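Local coordinates for protein MccF (Escherichia coli, PDB 4IIY) that confers self-immunity to the antibiotic microcin C7, probably as a serine carboxypeptidase-like hydrolase of the S66 family, at residues 290-295 with 321-326. The protein carries 1 engineered substitution. Numbering follows the deposited sequence.
Sequences RVFDKV and EVLDGK
F292 and L323 illustrate how a short helical turn can be seated on the end of a longer helix through one aromatic face. The CD2 methyl of L323 sits over that face, 3.8 Å from the centroid of the F292 ring and 26° off the normal, a CH-pi contact displaced toward the CB side of the ring: L323 CD2 comes within 3.5 Å of F292 CG. The two side chains cross at about a right angle, and CD2 is the L323 atom that meets the ring. V322 CG1 approaches F292 CE2 obliquely, at 4.2 Å. L286 and K287 of helix 276-288 also pack on F292. At the exposed margin K326 reaches back toward the 290-295 turn, its CG anti to the backbone N (chi1 -174°) and its chain bent at chi2. This course lays K326 CE 3.5 Å from F292 O. K326 NZ reaches a water, at 2.9 Å, that donates to D293 O. The type I' turn from L323 to K326, with positive phi at D324 and G325, redirects the chain after helix 315-323. These two helical elements precede the neighbouring parallel strands 297-301 and 330-334, and their contact is helix-to-turn packing within the alpha/beta LD-carboxypeptidase C-terminal domain, away from the active site.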
loop_
_atom_site.group_PDB
_atom_site.type_symbol
_atom_site.label_atom_id
_atom_site.label_comp_id
_atom_site.label_asym_id
_atom_site.label_seq_id
_atom_site.Cartn_x
_atom_site.Cartn_y
_atom_site.Cartn_z
ATOM N N ARG B 290 4.274 15.553 3.523
ATOM C CA ARG B 290 4.689 16.914 3.155
ATOM C C ARG B 290 5.147 17.036 1.710
ATOM O O ARG B 290 5.786 18.029 1.331
ATOM C CB ARG B 290 5.763 17.460 4.111
ATOM C CG ARG B 290 5.346 17.443 5.578
ATOM C CD ARG B 290 6.442 18.032 6.455
ATOM N NE ARG B 290 6.075 18.054 7.868
ATOM C CZ ARG B 290 5.443 19.061 8.463
ATOM N NH1 ARG B 290 5.101 20.136 7.766
ATOM N NH2 ARG B 290 5.152 18.994 9.756
ATOM N N VAL B 291 4.817 16.048 0.887
ATOM C CA VAL B 291 5.214 16.089 -0.503
ATOM C C VAL B 291 4.627 17.318 -1.210
ATOM O O VAL B 291 5.295 17.946 -2.041
ATOM C CB VAL B 291 4.803 14.795 -1.224
ATOM C CG1 VAL B 291 5.064 14.908 -2.716
ATOM C CG2 VAL B 291 5.549 13.597 -0.628
ATOM N N PHE B 292 3.393 17.674 -0.871
ATOM C CA PHE B 292 2.718 18.786 -1.538
ATOM C C PHE B 292 3.204 20.151 -1.033
ATOM O O PHE B 292 2.828 21.186 -1.586
ATOM C CB PHE B 292 1.194 18.647 -1.437
ATOM C CG PHE B 292 0.660 17.364 -2.033
ATOM C CD1 PHE B 292 1.172 16.861 -3.221
ATOM C CD2 PHE B 292 -0.343 16.651 -1.390
ATOM C CE1 PHE B 292 0.687 15.676 -3.763
ATOM C CE2 PHE B 292 -0.832 15.469 -1.934
ATOM C CZ PHE B 292 -0.317 14.987 -3.115
ATOM N N ASP B 293 4.053 20.152 -0.007
ATOM C CA ASP B 293 4.725 21.373 0.434
ATOM C C ASP B 293 6.015 21.600 -0.346
ATOM O O ASP B 293 6.594 22.692 -0.287
ATOM C CB ASP B 293 5.057 21.308 1.932
ATOM C CG ASP B 293 3.824 21.358 2.819
ATOM O OD1 ASP B 293 2.773 21.859 2.368
ATOM O OD2 ASP B 293 3.921 20.901 3.981
ATOM N N LYS B 294 6.471 20.574 -1.057
ATOM C CA LYS B 294 7.750 20.626 -1.752
ATOM C C LYS B 294 7.643 20.761 -3.263
ATOM O O LYS B 294 8.399 21.523 -3.868
ATOM C CB LYS B 294 8.566 19.367 -1.461
ATOM C CG LYS B 294 9.023 19.192 -0.024
ATOM C CD LYS B 294 9.648 17.802 0.116
ATOM C CE LYS B 294 10.096 17.463 1.521
ATOM N NZ LYS B 294 10.561 16.040 1.554
ATOM N N VAL B 295 6.754 19.991 -3.886
ATOM C CA VAL B 295 6.797 19.858 -5.339
ATOM C C VAL B 295 6.230 21.078 -6.062
ATOM O O VAL B 295 5.302 21.730 -5.575
ATOM C CB VAL B 295 6.139 18.547 -5.845
ATOM C CG1 VAL B 295 6.847 17.339 -5.240
ATOM C CG2 VAL B 295 4.659 18.505 -5.523
ATOM N N GLU B 321 -9.333 17.807 -3.506
ATOM C CA GLU B 321 -9.816 17.816 -2.125
ATOM C C GLU B 321 -8.655 17.628 -1.150
ATOM O O GLU B 321 -8.535 18.348 -0.158
ATOM C CB GLU B 321 -10.872 16.739 -1.865
ATOM C CG GLU B 321 -11.462 16.873 -0.467
ATOM C CD GLU B 321 -12.367 15.718 -0.027
ATOM O OE1 GLU B 321 -12.510 14.720 -0.764
ATOM O OE2 GLU B 321 -12.922 15.812 1.089
ATOM N N VAL B 322 -7.802 16.644 -1.421
ATOM C CA VAL B 322 -6.678 16.358 -0.536
ATOM C C VAL B 322 -5.743 17.565 -0.400
ATOM O O VAL B 322 -5.220 17.841 0.680
ATOM C CB VAL B 322 -5.924 15.104 -1.011
ATOM C CG1 VAL B 322 -4.603 14.926 -0.257
ATOM C CG2 VAL B 322 -6.812 13.869 -0.861
ATOM N N LEU B 323 -5.527 18.280 -1.496
ATOM C CA LEU B 323 -4.631 19.436 -1.481
ATOM C C LEU B 323 -5.082 20.559 -0.542
ATOM O O LEU B 323 -4.260 21.356 -0.088
ATOM C CB LEU B 323 -4.417 19.972 -2.897
ATOM C CG LEU B 323 -3.456 19.158 -3.760
ATOM C CD1 LEU B 323 -3.489 19.662 -5.183
ATOM C CD2 LEU B 323 -2.035 19.197 -3.210
ATOM N N ASP B 324 -6.379 20.628 -0.262
ATOM C CA ASP B 324 -6.896 21.575 0.727
ATOM C C ASP B 324 -6.429 23.004 0.460
ATOM O O ASP B 324 -5.963 23.696 1.366
ATOM C CB ASP B 324 -6.497 21.139 2.146
ATOM C CG ASP B 324 -7.216 21.937 3.233
ATOM O OD1 ASP B 324 -8.326 22.441 2.966
ATOM O OD2 ASP B 324 -6.663 22.060 4.348
ATOM N N GLY B 325 -6.544 23.433 -0.791
ATOM C CA GLY B 325 -6.246 24.808 -1.157
ATOM C C GLY B 325 -4.821 25.052 -1.616
ATOM O O GLY B 325 -4.502 26.134 -2.113
ATOM N N LYS B 326 -3.944 24.068 -1.452
ATOM C CA LYS B 326 -2.576 24.212 -1.931
ATOM C C LYS B 326 -2.578 24.237 -3.457
ATOM O O LYS B 326 -3.008 23.281 -4.102
ATOM C CB LYS B 326 -1.691 23.077 -1.411
ATOM C CG LYS B 326 -0.215 23.231 -1.737
ATOM C CD LYS B 326 0.397 24.378 -0.953
ATOM C CE LYS B 326 1.890 24.487 -1.219
ATOM N NZ LYS B 326 2.508 25.579 -0.417
HETATM O O HOH W 1 5.175 24.948 0.453
#